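Local coordinates for protein putative N-acetyl-gamma-glutamyl-phosphate reductase (Arabidopsis thaliana, PDB 1XYG) that probably catalyses the NADPH-dependent reduction of N-acetylglutamyl 5-phosphate to N-acetylglutamate 5-semialdehyde in the chloroplast, a step of arginine biosynthesis, and works as a homotetramer, at residues A[25-30]-A[59-64]; A[86-91]-A[108-113]; A[114-119]-A[222-227]; A[140-145]-A[159-164]; A[185-190]-A[258-263]. All coordinates share one frame; numbering follows the deposited sequence.

Interaction 1 of 5, residues A[25-30]-A[59-64]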
# COMPACT_ATOMS: atom_id res chain seq x y z
N SER A 25 22.34 -11.41 -6.22
CA SER A 25 21.30 -11.63 -5.22
C SER A 25 20.50 -10.39 -4.79
O SER A 25 19.54 -10.49 -4.02
CB SER A 25 21.88 -12.32 -3.98
OG SER A 25 22.82 -11.49 -3.33
N GLY A 26 20.88 -9.22 -5.30
CA GLY A 26 20.17 -8.00 -4.93
C GLY A 26 19.13 -7.61 -5.97
O GLY A 26 19.03 -8.25 -7.02
N TYR A 27 18.37 -6.55 -5.69
CA TYR A 27 17.33 -6.08 -6.61
C TYR A 27 17.86 -5.60 -7.95
O TYR A 27 17.23 -5.83 -8.99
CB TYR A 27 16.49 -4.96 -5.97
CG TYR A 27 15.59 -5.41 -4.82
CD1 TYR A 27 14.94 -6.64 -4.86
CD2 TYR A 27 15.38 -4.58 -3.71
CE1 TYR A 27 14.11 -7.05 -3.83
CE2 TYR A 27 14.54 -4.99 -2.66
CZ TYR A 27 13.91 -6.22 -2.74
OH TYR A 27 13.10 -6.66 -1.72
N THR A 28 19.00 -4.91 -7.95
CA THR A 28 19.55 -4.42 -9.21
C THR A 28 20.01 -5.62 -10.04
O THR A 28 19.93 -5.61 -11.26
CB THR A 28 20.73 -3.43 -9.00
OG1 THR A 28 21.75 -4.04 -8.21
CG2 THR A 28 20.24 -2.18 -8.30
N GLY A 29 20.48 -6.67 -9.36
CA GLY A 29 20.91 -7.87 -10.06
C GLY A 29 19.70 -8.54 -10.69
O GLY A 29 19.74 -8.94 -11.86
N ALA A 30 18.61 -8.65 -9.93
CA ALA A 30 17.39 -9.26 -10.43
C ALA A 30 16.89 -8.47 -11.64
O ALA A 30 16.43 -9.05 -12.62
CB ALA A 30 16.33 -9.27 -9.33
N SER A 59 15.83 -20.03 -5.87
CA SER A 59 15.90 -20.02 -4.41
C SER A 59 15.89 -18.59 -3.87
O SER A 59 15.20 -18.29 -2.91
CB SER A 59 17.18 -20.72 -3.94
OG SER A 59 17.21 -22.07 -4.36
N VAL A 60 16.67 -17.73 -4.51
CA VAL A 60 16.78 -16.33 -4.11
C VAL A 60 15.62 -15.49 -4.66
O VAL A 60 15.00 -14.72 -3.93
CB VAL A 60 18.12 -15.73 -4.60
CG1 VAL A 60 18.24 -14.28 -4.16
CG2 VAL A 60 19.28 -16.56 -4.05
N PHE A 61 15.33 -15.66 -5.95
CA PHE A 61 14.25 -14.94 -6.62
C PHE A 61 13.36 -15.90 -7.38
O PHE A 61 13.48 -16.05 -8.60
CB PHE A 61 14.82 -13.90 -7.58
CG PHE A 61 15.40 -12.69 -6.89
CD1 PHE A 61 14.58 -11.89 -6.10
CD2 PHE A 61 16.74 -12.36 -7.04
CE1 PHE A 61 15.10 -10.75 -5.46
CE2 PHE A 61 17.27 -11.22 -6.40
CZ PHE A 61 16.44 -10.42 -5.61
N PRO A 62 12.46 -16.59 -6.68
CA PRO A 62 11.56 -17.55 -7.32
C PRO A 62 10.76 -17.00 -8.51
O PRO A 62 10.26 -17.77 -9.34
CB PRO A 62 10.67 -18.02 -6.17
CG PRO A 62 10.71 -16.89 -5.20
CD PRO A 62 12.16 -16.49 -5.24
N HIS A 63 10.64 -15.68 -8.62
CA HIS A 63 9.89 -15.10 -9.72
C HIS A 63 10.61 -15.28 -11.06
O HIS A 63 10.03 -15.04 -12.12
CB HIS A 63 9.63 -13.61 -9.49
CG HIS A 63 10.81 -12.73 -9.76
ND1 HIS A 63 11.86 -12.59 -8.88
CD2 HIS A 63 11.09 -11.90 -10.80
CE1 HIS A 63 12.73 -11.71 -9.36
NE2 HIS A 63 12.28 -11.28 -10.52
N LEU A 64 11.87 -15.70 -11.00
CA LEU A 64 12.66 -15.90 -12.20
C LEU A 64 12.68 -17.35 -12.68
O LEU A 64 13.47 -17.70 -13.56
CB LEU A 64 14.10 -15.44 -11.95
CG LEU A 64 14.28 -13.94 -11.72
CD1 LEU A 64 15.72 -13.64 -11.35
CD2 LEU A 64 13.88 -13.19 -12.99

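Interaction 2 of 5, residues A[86-91]-A[108-113]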
# COMPACT_ATOMS: atom_id res chain seq x y z
N VAL A 86 30.64 -7.39 -18.40
CA VAL A 86 30.22 -7.59 -17.02
C VAL A 86 29.42 -6.43 -16.43
O VAL A 86 29.69 -5.27 -16.72
CB VAL A 86 31.47 -7.83 -16.12
CG1 VAL A 86 31.13 -7.55 -14.67
CG2 VAL A 86 31.97 -9.26 -16.28
N PHE A 87 28.43 -6.78 -15.62
CA PHE A 87 27.60 -5.81 -14.92
C PHE A 87 27.97 -6.03 -13.45
O PHE A 87 27.90 -7.15 -12.95
CB PHE A 87 26.10 -6.10 -15.09
CG PHE A 87 25.53 -5.61 -16.39
CD1 PHE A 87 25.46 -4.24 -16.67
CD2 PHE A 87 25.02 -6.50 -17.33
CE1 PHE A 87 24.89 -3.77 -17.86
CE2 PHE A 87 24.45 -6.05 -18.53
CZ PHE A 87 24.39 -4.68 -18.79
N CYS A 88 28.37 -4.97 -12.77
CA CYS A 88 28.72 -5.12 -11.37
C CYS A 88 27.69 -4.48 -10.44
O CYS A 88 27.44 -3.28 -10.51
CB CYS A 88 30.10 -4.53 -11.10
SG CYS A 88 30.56 -4.64 -9.36
N CYS A 89 27.09 -5.30 -9.58
CA CYS A 89 26.09 -4.81 -8.64
C CYS A 89 26.50 -5.05 -7.19
O CYS A 89 25.66 -5.39 -6.36
CB CYS A 89 24.74 -5.48 -8.91
SG CYS A 89 24.03 -5.16 -10.55
N LEU A 90 27.78 -4.89 -6.87
CA LEU A 90 28.26 -5.10 -5.51
C LEU A 90 28.11 -3.79 -4.72
O LEU A 90 27.79 -2.74 -5.30
CB LEU A 90 29.73 -5.54 -5.54
CG LEU A 90 29.90 -6.90 -6.23
CD1 LEU A 90 31.38 -7.23 -6.40
CD2 LEU A 90 29.19 -7.96 -5.40
N PRO A 91 28.29 -3.84 -3.39
CA PRO A 91 28.16 -2.60 -2.61
C PRO A 91 29.35 -1.67 -2.77
O PRO A 91 30.39 -2.06 -3.31
CB PRO A 91 28.02 -3.12 -1.18
CG PRO A 91 27.39 -4.48 -1.37
CD PRO A 91 28.17 -5.02 -2.52
N ILE A 108 33.15 -3.21 -18.97
CA ILE A 108 32.53 -3.22 -17.65
C ILE A 108 31.62 -2.04 -17.31
O ILE A 108 31.96 -0.88 -17.55
CB ILE A 108 33.61 -3.28 -16.54
CG1 ILE A 108 34.55 -4.46 -16.77
CG2 ILE A 108 32.95 -3.39 -15.17
CD1 ILE A 108 35.81 -4.41 -15.94
N VAL A 109 30.46 -2.36 -16.75
CA VAL A 109 29.54 -1.33 -16.31
C VAL A 109 29.31 -1.57 -14.83
O VAL A 109 28.67 -2.54 -14.43
CB VAL A 109 28.19 -1.37 -17.06
CG1 VAL A 109 27.19 -0.43 -16.37
CG2 VAL A 109 28.39 -0.89 -18.51
N ASP A 110 29.88 -0.68 -14.02
CA ASP A 110 29.75 -0.79 -12.58
C ASP A 110 28.55 0.01 -12.10
O ASP A 110 28.48 1.22 -12.33
CB ASP A 110 31.01 -0.27 -11.88
CG ASP A 110 30.89 -0.29 -10.36
OD1 ASP A 110 30.23 -1.20 -9.83
OD2 ASP A 110 31.45 0.61 -9.69
N LEU A 111 27.60 -0.66 -11.46
CA LEU A 111 26.42 0.02 -10.96
C LEU A 111 26.63 0.64 -9.58
O LEU A 111 25.78 1.40 -9.11
CB LEU A 111 25.22 -0.94 -10.90
CG LEU A 111 24.55 -1.18 -12.25
CD1 LEU A 111 25.28 -2.29 -12.99
CD2 LEU A 111 23.09 -1.54 -12.03
N SER A 112 27.76 0.32 -8.95
CA SER A 112 28.06 0.88 -7.62
C SER A 112 28.46 2.34 -7.80
O SER A 112 28.53 2.84 -8.91
CB SER A 112 29.21 0.13 -6.95
OG SER A 112 30.45 0.71 -7.29
N ALA A 113 28.74 3.01 -6.69
CA ALA A 113 29.12 4.42 -6.74
C ALA A 113 30.64 4.62 -6.68
O ALA A 113 31.13 5.74 -6.86
CB ALA A 113 28.46 5.15 -5.60

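Interaction 3 of 5, residues A[114-119]-A[222-227]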
# COMPACT_ATOMS: atom_id res chain seq x y z
N ASP A 114 31.38 3.54 -6.43
CA ASP A 114 32.83 3.60 -6.28
C ASP A 114 33.67 4.23 -7.38
O ASP A 114 34.82 4.59 -7.14
CB ASP A 114 33.39 2.20 -6.00
CG ASP A 114 33.35 1.81 -4.54
OD1 ASP A 114 32.98 2.65 -3.70
OD2 ASP A 114 33.71 0.65 -4.25
N PHE A 115 33.14 4.36 -8.60
CA PHE A 115 33.92 4.95 -9.69
C PHE A 115 33.26 6.20 -10.29
O PHE A 115 33.70 6.69 -11.33
CB PHE A 115 34.15 3.92 -10.80
CG PHE A 115 35.24 2.93 -10.51
CD1 PHE A 115 36.57 3.30 -10.56
CD2 PHE A 115 34.92 1.61 -10.17
CE1 PHE A 115 37.58 2.39 -10.30
CE2 PHE A 115 35.92 0.68 -9.90
CZ PHE A 115 37.26 1.08 -9.97
N ARG A 116 32.23 6.70 -9.63
CA ARG A 116 31.51 7.88 -10.14
C ARG A 116 32.26 9.19 -9.91
O ARG A 116 32.29 10.05 -10.78
CB ARG A 116 30.12 7.97 -9.50
CG ARG A 116 29.19 6.77 -9.78
CD ARG A 116 27.82 6.96 -9.12
NE ARG A 116 27.03 5.73 -9.13
CZ ARG A 116 26.07 5.44 -8.27
NH1 ARG A 116 25.75 6.32 -7.31
NH2 ARG A 116 25.44 4.28 -8.33
N LEU A 117 32.87 9.35 -8.74
CA LEU A 117 33.58 10.58 -8.43
C LEU A 117 35.01 10.58 -8.99
O LEU A 117 35.77 9.64 -8.75
CB LEU A 117 33.62 10.79 -6.91
CG LEU A 117 32.26 10.92 -6.21
CD1 LEU A 117 32.48 10.86 -4.72
CD2 LEU A 117 31.56 12.22 -6.58
N ARG A 118 35.38 11.61 -9.74
CA ARG A 118 36.73 11.67 -10.30
C ARG A 118 37.75 12.18 -9.28
O ARG A 118 38.92 11.82 -9.32
CB ARG A 118 36.77 12.56 -11.53
CG ARG A 118 35.72 12.28 -12.59
CD ARG A 118 35.70 13.40 -13.61
NE ARG A 118 35.63 14.68 -12.90
CZ ARG A 118 35.58 15.87 -13.47
NH1 ARG A 118 35.59 16.00 -14.79
NH2 ARG A 118 35.52 16.95 -12.71
N ASN A 119 37.29 13.03 -8.37
CA ASN A 119 38.17 13.57 -7.34
C ASN A 119 38.35 12.55 -6.22
O ASN A 119 37.42 12.27 -5.48
CB ASN A 119 37.61 14.87 -6.78
CG ASN A 119 38.57 15.53 -5.84
OD1 ASN A 119 39.01 14.93 -4.86
ND2 ASN A 119 38.94 16.77 -6.15
N HIS A 222 24.16 13.51 2.00
CA HIS A 222 23.78 12.23 1.44
C HIS A 222 24.82 11.97 0.37
O HIS A 222 25.23 12.88 -0.34
CB HIS A 222 22.39 12.27 0.81
CG HIS A 222 22.00 10.96 0.21
ND1 HIS A 222 22.45 10.55 -1.02
CD2 HIS A 222 21.27 9.94 0.71
CE1 HIS A 222 22.03 9.32 -1.25
NE2 HIS A 222 21.30 8.93 -0.22
N ARG A 223 25.27 10.72 0.26
CA ARG A 223 26.31 10.38 -0.69
C ARG A 223 26.10 10.78 -2.15
O ARG A 223 27.06 10.85 -2.92
CB ARG A 223 26.62 8.88 -0.59
CG ARG A 223 27.39 8.54 0.68
CD ARG A 223 27.56 7.05 0.85
NE ARG A 223 28.52 6.73 1.90
CZ ARG A 223 28.83 5.50 2.28
NH1 ARG A 223 29.71 5.29 3.25
NH2 ARG A 223 28.24 4.45 1.70
N HIS A 224 24.86 11.07 -2.54
CA HIS A 224 24.61 11.48 -3.91
C HIS A 224 24.96 12.94 -4.14
O HIS A 224 25.13 13.37 -5.28
CB HIS A 224 23.15 11.24 -4.29
CG HIS A 224 22.83 9.81 -4.58
ND1 HIS A 224 21.55 9.37 -4.86
CD2 HIS A 224 23.63 8.71 -4.66
CE1 HIS A 224 21.57 8.07 -5.09
NE2 HIS A 224 22.82 7.65 -4.97
N VAL A 225 25.09 13.71 -3.06
CA VAL A 225 25.41 15.12 -3.17
C VAL A 225 26.64 15.40 -4.03
O VAL A 225 26.56 16.14 -5.02
CB VAL A 225 25.61 15.78 -1.77
CG1 VAL A 225 26.17 17.19 -1.92
CG2 VAL A 225 24.28 15.85 -1.04
N PRO A 226 27.81 14.82 -3.69
CA PRO A 226 29.00 15.08 -4.50
C PRO A 226 28.84 14.64 -5.96
O PRO A 226 29.41 15.26 -6.86
CB PRO A 226 30.10 14.32 -3.76
CG PRO A 226 29.36 13.24 -3.03
CD PRO A 226 28.13 13.95 -2.54
N GLU A 227 28.07 13.58 -6.18
CA GLU A 227 27.84 13.08 -7.53
C GLU A 227 27.03 14.12 -8.32
O GLU A 227 27.34 14.44 -9.47
CB GLU A 227 27.07 11.76 -7.48
CG GLU A 227 26.88 11.10 -8.85
CD GLU A 227 26.08 9.82 -8.76
OE1 GLU A 227 26.03 9.24 -7.66
OE2 GLU A 227 25.52 9.39 -9.78
O HOH W 1 24.18 4.68 -4.96

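Interaction 4 of 5, residues A[140-145]-A[159-164]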
# COMPACT_ATOMS: atom_id res chain seq x y z
N VAL A 140 37.65 6.04 -16.42
CA VAL A 140 36.23 5.78 -16.22
C VAL A 140 35.34 6.89 -16.79
O VAL A 140 35.65 8.07 -16.65
CB VAL A 140 35.89 5.65 -14.72
CG1 VAL A 140 34.39 5.42 -14.54
CG2 VAL A 140 36.68 4.51 -14.10
N VAL A 141 34.25 6.48 -17.43
CA VAL A 141 33.28 7.42 -18.00
C VAL A 141 31.95 7.32 -17.26
O VAL A 141 31.42 6.22 -17.06
CB VAL A 141 33.04 7.14 -19.51
CG1 VAL A 141 31.91 8.05 -20.03
CG2 VAL A 141 34.32 7.37 -20.30
N TYR A 142 31.40 8.47 -16.86
CA TYR A 142 30.12 8.53 -16.15
C TYR A 142 29.00 8.11 -17.11
O TYR A 142 28.82 8.71 -18.17
CB TYR A 142 29.88 9.96 -15.65
CG TYR A 142 28.73 10.11 -14.68
CD1 TYR A 142 28.74 9.44 -13.45
CD2 TYR A 142 27.66 10.96 -14.96
CE1 TYR A 142 27.70 9.62 -12.53
CE2 TYR A 142 26.61 11.14 -14.05
CZ TYR A 142 26.65 10.47 -12.84
OH TYR A 142 25.64 10.67 -11.92
N GLY A 143 28.25 7.09 -16.71
CA GLY A 143 27.19 6.57 -17.57
C GLY A 143 25.84 7.25 -17.73
O GLY A 143 24.83 6.56 -17.86
N LEU A 144 25.79 8.58 -17.72
CA LEU A 144 24.52 9.27 -17.91
C LEU A 144 24.36 9.31 -19.43
O LEU A 144 24.70 10.30 -20.10
CB LEU A 144 24.57 10.69 -17.31
CG LEU A 144 23.24 11.46 -17.32
CD1 LEU A 144 22.14 10.62 -16.69
CD2 LEU A 144 23.41 12.78 -16.56
N THR A 145 23.84 8.21 -19.97
CA THR A 145 23.68 8.01 -21.40
C THR A 145 23.34 9.19 -22.32
O THR A 145 24.12 9.50 -23.23
CB THR A 145 22.70 6.86 -21.68
OG1 THR A 145 22.85 5.85 -20.67
CG2 THR A 145 23.01 6.23 -23.04
N ALA A 159 30.98 3.98 -15.12
CA ALA A 159 30.40 4.09 -13.79
C ALA A 159 28.95 4.48 -14.00
O ALA A 159 28.66 5.61 -14.41
CB ALA A 159 31.13 5.17 -12.98
N ASN A 160 28.04 3.55 -13.76
CA ASN A 160 26.62 3.82 -13.93
C ASN A 160 26.17 4.78 -12.84
O ASN A 160 26.40 4.54 -11.65
CB ASN A 160 25.81 2.52 -13.87
CG ASN A 160 24.50 2.62 -14.63
OD1 ASN A 160 24.48 2.99 -15.81
ND2 ASN A 160 23.40 2.29 -13.98
N PRO A 161 25.55 5.91 -13.23
CA PRO A 161 25.08 6.89 -12.23
C PRO A 161 24.09 6.37 -11.20
O PRO A 161 23.52 5.29 -11.36
CB PRO A 161 24.50 8.03 -13.09
CG PRO A 161 24.37 7.46 -14.48
CD PRO A 161 25.50 6.48 -14.58
N GLY A 162 23.91 7.15 -10.13
CA GLY A 162 22.97 6.76 -9.10
C GLY A 162 21.58 7.15 -9.59
O GLY A 162 21.46 7.85 -10.60
N CYS A 163 20.55 6.69 -8.89
CA CYS A 163 19.18 6.98 -9.27
C CYS A 163 18.82 8.47 -9.17
O CYS A 163 18.49 9.10 -10.18
CB CYS A 163 18.22 6.14 -8.42
SG CYS A 163 18.64 6.11 -6.68
N TYR A 164 18.88 9.03 -7.97
CA TYR A 164 18.57 10.44 -7.78
C TYR A 164 19.34 11.36 -8.73
O TYR A 164 18.75 12.22 -9.39
CB TYR A 164 18.84 10.86 -6.33
CG TYR A 164 17.79 10.43 -5.34
CD1 TYR A 164 16.45 10.82 -5.50
CD2 TYR A 164 18.13 9.71 -4.20
CE1 TYR A 164 15.49 10.51 -4.54
CE2 TYR A 164 17.18 9.40 -3.23
CZ TYR A 164 15.86 9.81 -3.40
OH TYR A 164 14.94 9.54 -2.40

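Interaction 5 of 5, residues A[185-190]-A[258-263]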
# COMPACT_ATOMS: atom_id res chain seq x y z
N ASN A 185 21.47 28.42 -5.10
CA ASN A 185 20.17 28.11 -4.54
C ASN A 185 19.30 27.12 -5.32
O ASN A 185 18.10 27.31 -5.45
CB ASN A 185 19.44 29.41 -4.25
CG ASN A 185 20.20 30.27 -3.26
OD1 ASN A 185 20.71 31.33 -3.60
ND2 ASN A 185 20.28 29.81 -2.02
N ILE A 186 19.93 26.09 -5.87
CA ILE A 186 19.20 25.04 -6.56
C ILE A 186 18.79 24.11 -5.41
O ILE A 186 19.64 23.50 -4.76
CB ILE A 186 20.13 24.28 -7.52
CG1 ILE A 186 20.52 25.19 -8.67
CG2 ILE A 186 19.43 23.01 -7.99
CD1 ILE A 186 21.54 24.58 -9.63
N ILE A 187 17.49 24.03 -5.15
CA ILE A 187 17.01 23.19 -4.07
C ILE A 187 16.26 22.00 -4.64
O ILE A 187 15.35 22.15 -5.46
CB ILE A 187 16.09 23.99 -3.13
CG1 ILE A 187 16.90 25.11 -2.47
CG2 ILE A 187 15.49 23.08 -2.06
CD1 ILE A 187 16.10 25.99 -1.54
N ILE A 188 16.67 20.81 -4.21
CA ILE A 188 16.07 19.57 -4.70
C ILE A 188 15.39 18.77 -3.60
O ILE A 188 16.04 18.32 -2.64
CB ILE A 188 17.15 18.68 -5.35
CG1 ILE A 188 17.96 19.51 -6.35
CG2 ILE A 188 16.51 17.49 -6.03
CD1 ILE A 188 19.36 18.97 -6.61
N ASP A 189 14.08 18.60 -3.73
CA ASP A 189 13.31 17.81 -2.76
C ASP A 189 12.91 16.53 -3.51
O ASP A 189 11.98 16.54 -4.31
CB ASP A 189 12.07 18.56 -2.28
CG ASP A 189 11.36 17.84 -1.16
OD1 ASP A 189 10.87 16.71 -1.40
OD2 ASP A 189 11.30 18.39 -0.03
N ALA A 190 13.63 15.45 -3.25
CA ALA A 190 13.40 14.17 -3.93
C ALA A 190 12.68 13.10 -3.12
O ALA A 190 12.72 13.06 -1.88
CB ALA A 190 14.73 13.62 -4.46
N THR A 258 11.70 17.12 -7.26
CA THR A 258 11.00 18.37 -7.49
C THR A 258 12.14 19.37 -7.32
O THR A 258 12.66 19.55 -6.22
CB THR A 258 9.91 18.61 -6.45
OG1 THR A 258 9.00 17.50 -6.44
CG2 THR A 258 9.15 19.89 -6.77
N ILE A 259 12.53 20.00 -8.42
CA ILE A 259 13.65 20.92 -8.44
C ILE A 259 13.28 22.40 -8.49
O ILE A 259 12.61 22.85 -9.41
CB ILE A 259 14.55 20.59 -9.64
CG1 ILE A 259 14.88 19.10 -9.61
CG2 ILE A 259 15.80 21.46 -9.63
CD1 ILE A 259 15.57 18.61 -10.84
N TYR A 260 13.74 23.14 -7.49
CA TYR A 260 13.44 24.56 -7.40
C TYR A 260 14.66 25.38 -7.80
O TYR A 260 15.65 25.42 -7.07
CB TYR A 260 13.02 24.89 -5.98
CG TYR A 260 11.83 24.07 -5.52
CD1 TYR A 260 10.53 24.43 -5.85
CD2 TYR A 260 12.02 22.92 -4.75
CE1 TYR A 260 9.43 23.67 -5.42
CE2 TYR A 260 10.93 22.15 -4.32
CZ TYR A 260 9.64 22.53 -4.65
OH TYR A 260 8.57 21.77 -4.23
N VAL A 261 14.58 26.02 -8.96
CA VAL A 261 15.70 26.82 -9.46
C VAL A 261 15.35 28.28 -9.71
O VAL A 261 14.18 28.66 -9.84
CB VAL A 261 16.26 26.24 -10.78
CG1 VAL A 261 16.69 24.80 -10.58
CG2 VAL A 261 15.22 26.35 -11.88
N GLU A 262 16.40 29.09 -9.80
CA GLU A 262 16.28 30.51 -10.08
C GLU A 262 16.65 30.67 -11.54
O GLU A 262 17.72 30.24 -11.96
CB GLU A 262 17.26 31.29 -9.22
CG GLU A 262 16.73 32.59 -8.72
CD GLU A 262 17.71 33.28 -7.79
OE1 GLU A 262 18.19 32.62 -6.84
OE2 GLU A 262 17.98 34.48 -8.01
N MET A 263 15.75 31.26 -12.33
CA MET A 263 16.04 31.46 -13.74
C MET A 263 17.00 32.62 -13.90
O MET A 263 17.05 33.52 -13.06
CB MET A 263 14.75 31.72 -14.52
CG MET A 263 13.77 30.55 -14.51
SD MET A 263 12.28 30.82 -15.54
CE MET A 263 11.28 31.77 -14.42

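Interaction 1 of 5, residues A[25-30]-A[59-64]
The carbonyl oxygen of Gly26 is approached by two groups at once: Ala30 N donates a backbone hydrogen bond to it at 3.0 Å, the first turn of helix 27-37, and Phe61 CE2 comes from the facing loop to 3.5 Å. Ser25 O, one residue back, is 3.4 Å from the same Phe61 CE2, so the tip of the ring is set against two successive peptide oxygens. Phe61 has CG anti to its carbonyl carbon (chi1 -74°), which sends the ring across to the helix start. There the methyl of Ala30 covers one ring face, a CH-pi contact with Ala30 CB 3.9 Å from the Phe61 centroid. Tyr27 crosses Phe61 at about a right angle, its CD1 4.1 Å from Phe61 CZ, while its hydroxyl bonds to Glu209 of a third subunit. An alanine in place of Phe61 would probably leave the Ala30 methyl without its ring partner and open a gap beside Tyr27. Ser25 and Gly26 end the glycine-rich turn of a Rossmann-type fold, probably part of the dinucleotide site, which leads from strand 17-22 into helix 27-37; Phe61 reaches it from the loop after helix 57-60, where Phe358 of a second subunit packs.

Interaction 2 of 5, residues A[86-91]-A[108-113]
The Phe87 ring is met obliquely from the neighbouring strand by Val109, with Phe87 CD1 4.0 Å from Val109 CB, and by Leu111, whose CD1 is 4.2 Å from the same ring atom. Phe87 and Val109 run side by side and point the same way, toward helix 329-343, where Ala336 and Leu340 touch the ring. The other flat group, the Asp110 carboxylate, is on the opposite face of the sheet. Ser112 N donates to Asp110 OD1 from well above the carboxylate plane, forming an Asx turn, and Ser112 OG donates to Asp110 OD2 on its syn side at 2.6 Å. Between the two faces runs a parallel strand pair closing the beta-alpha-beta unit of strand 85-88, helix 95-100 and strand 107-110 in the NAD-binding domain. Val109 N to Val86 O and Cys88 N to Val109 O hold the pair, and Leu111 N to Cys88 O (2.8 Å) continues it one residue past strand 107-110. An alanine at Asp110 would probably leave both the backbone N and the hydroxyl of Ser112 without this acceptor, and the turn free to shift. Cys88 SG, anti to its backbone N (chi1 178°), comes within 3.5 Å of Asp110 OD1. Ser112 CB reaches Leu90 O at 3.6 Å.

Interaction 3 of 5, residues A[114-119]-A[222-227]
Arg116 NH1 and Glu227 OE1 form a salt bridge of 3.0 Å, joining a loop of the NAD-binding Rossmann domain to the beginning of helix 224-236 in the dimerisation domain. The donor meets the syn side of the oxygen, but guanidinium and carboxylate planes are 51° apart, and the bond uses one oxygen. The aliphatic part of the arginine presses on the acid as well, with Arg116 CD 3.2 Å from Glu227 OE1. Beside this polar pair, Leu117 CD2 rests 3.8 Å from Pro226 CB on the helix surface. Glu227 reaches in because CG is anti to its backbone N (chi1 -176°) and the chain beyond is extended. Further partners fix both groups: Arg116 NE bonds to Asn160 O, while Glu227 OE2 bonds to Gly162 N and to the hydroxyl of Tyr142, so the buried carboxylate is held at both oxygens. A water, 3.3 Å from Arg116 NH1 as acceptor, links the arginine to His224 NE2. The His224 ring touches Cys163, the probable active-site cysteine, which places the bridge close to the catalytic centre. His222 helps to set His224: its ND1 accepts the capping bond from His224 N at 2.9 Å, and its CE1 lies over one face of the His224 ring.

Interaction 4 of 5, residues A[140-145]-A[159-164]
Pro161 is wedged against Tyr142 and Gly143, and here the contact is tight. Pro161 CB lies 3.1 Å from Tyr142 OH and 3.3 Å from Tyr142 CZ, while Pro161 CG sits over one ring face toward the rim. Pro161 CD comes within 3.3 Å of Gly143 C. A side chain on Gly143 would head into this proline and the Ala159 carbonyl, consistent with a glycine here. Tyr142 has CG anti to its backbone N (chi1 -169°), which carries the ring across Pro161; Gln169 as well as Glu227 bonds its hydroxyl. Two backbone bonds tie the strands, Ala159 N to Val141 O and Gly143 N to Ala159 O, the latter 2.8 Å. Val140 CG1 still touches Ala159 CB at 3.6 Å; the loose part is Val141, partly exposed, whose side chain makes no close approach to residues 159-164 and turns to helix 145-153. Past Pro161 the chain enters helix 163-177 through Gly162 at the N-cap, presenting Cys163, the probable active-site residue. Strand 141-142 is the outermost strand of the parallel sheet within this chain, beside strand 157-159, with helix 329-343 touching Pro161 and helix 163-177 touching Tyr142 and Leu144.

Interaction 5 of 5, residues A[185-190]-A[258-263]
Ile186 and Ile188 meet Ile259 and Val261 in an aliphatic patch on one side of an antiparallel strand pair. The CG2 methyl of Ile186 reaches Val261 CG1 at 4.2 Å and Ile259 CG2 at 4.3 Å, and Ile188 CG2 stands 4.3 Å from Ile259 CG1, a non-hydrogen-bonded pair. Ile186 and Val261 lie side by side and point the same way. Around this patch four backbone bonds join two hydrogen-bonded pairs: Ile187 and Tyr260 bond in both directions, as do Asp189 and Thr258. Tyr260 N to Ile187 O, at 2.8 Å, is the shortest of the four. On the opposite face Tyr260 has CG anti to its carbonyl carbon (chi1 -57°), which lays the ring with its edge toward the neighbouring strand, CD2 3.5 Å from Ile187 O. This face carries the polar groups and meets the fourth subunit. Tyr260 OH bonds to Asp189 OD2 of that subunit; reciprocally, Asp189 OD2 of this chain bonds to Tyr260 OH of the fourth subunit and makes a salt bridge with its Lys191. At the far end the carbonyl oxygens of Asn185 and Tyr260 come within 3.5 Å of each other, and Arg318 donates to both, which probably eases their repulsion. In the mixed sheet of the dimerisation domain, strand 187-193 runs between strands 243-249 and 255-262, the latter flanked by strand 318-325, and helix 163-177 covers the aliphatic face.

Interactions 1 and 2 lie in series in the NAD-binding domain and touch through Thr28, Cys89 and Leu111. Interactions 2 and 4 share its parallel sheet, their centres about 10 Å apart, with Asn160 N probably bonded to Asp110 O. Interaction 4 is nested within the chain loop closed by interaction 3, again about 10 Å away between centres; together they link that domain to the dimerisation domain around the probable active-site cysteine. Interaction 5 belongs to the mixed sheet, its segments alternating along the chain with those of interaction 3, and its centre is about 36 Å from that of interaction 1. The contacts thus run from the probable dinucleotide site, where interaction 1 meets two other subunits, past the catalytic region to the interface with the fourth subunit.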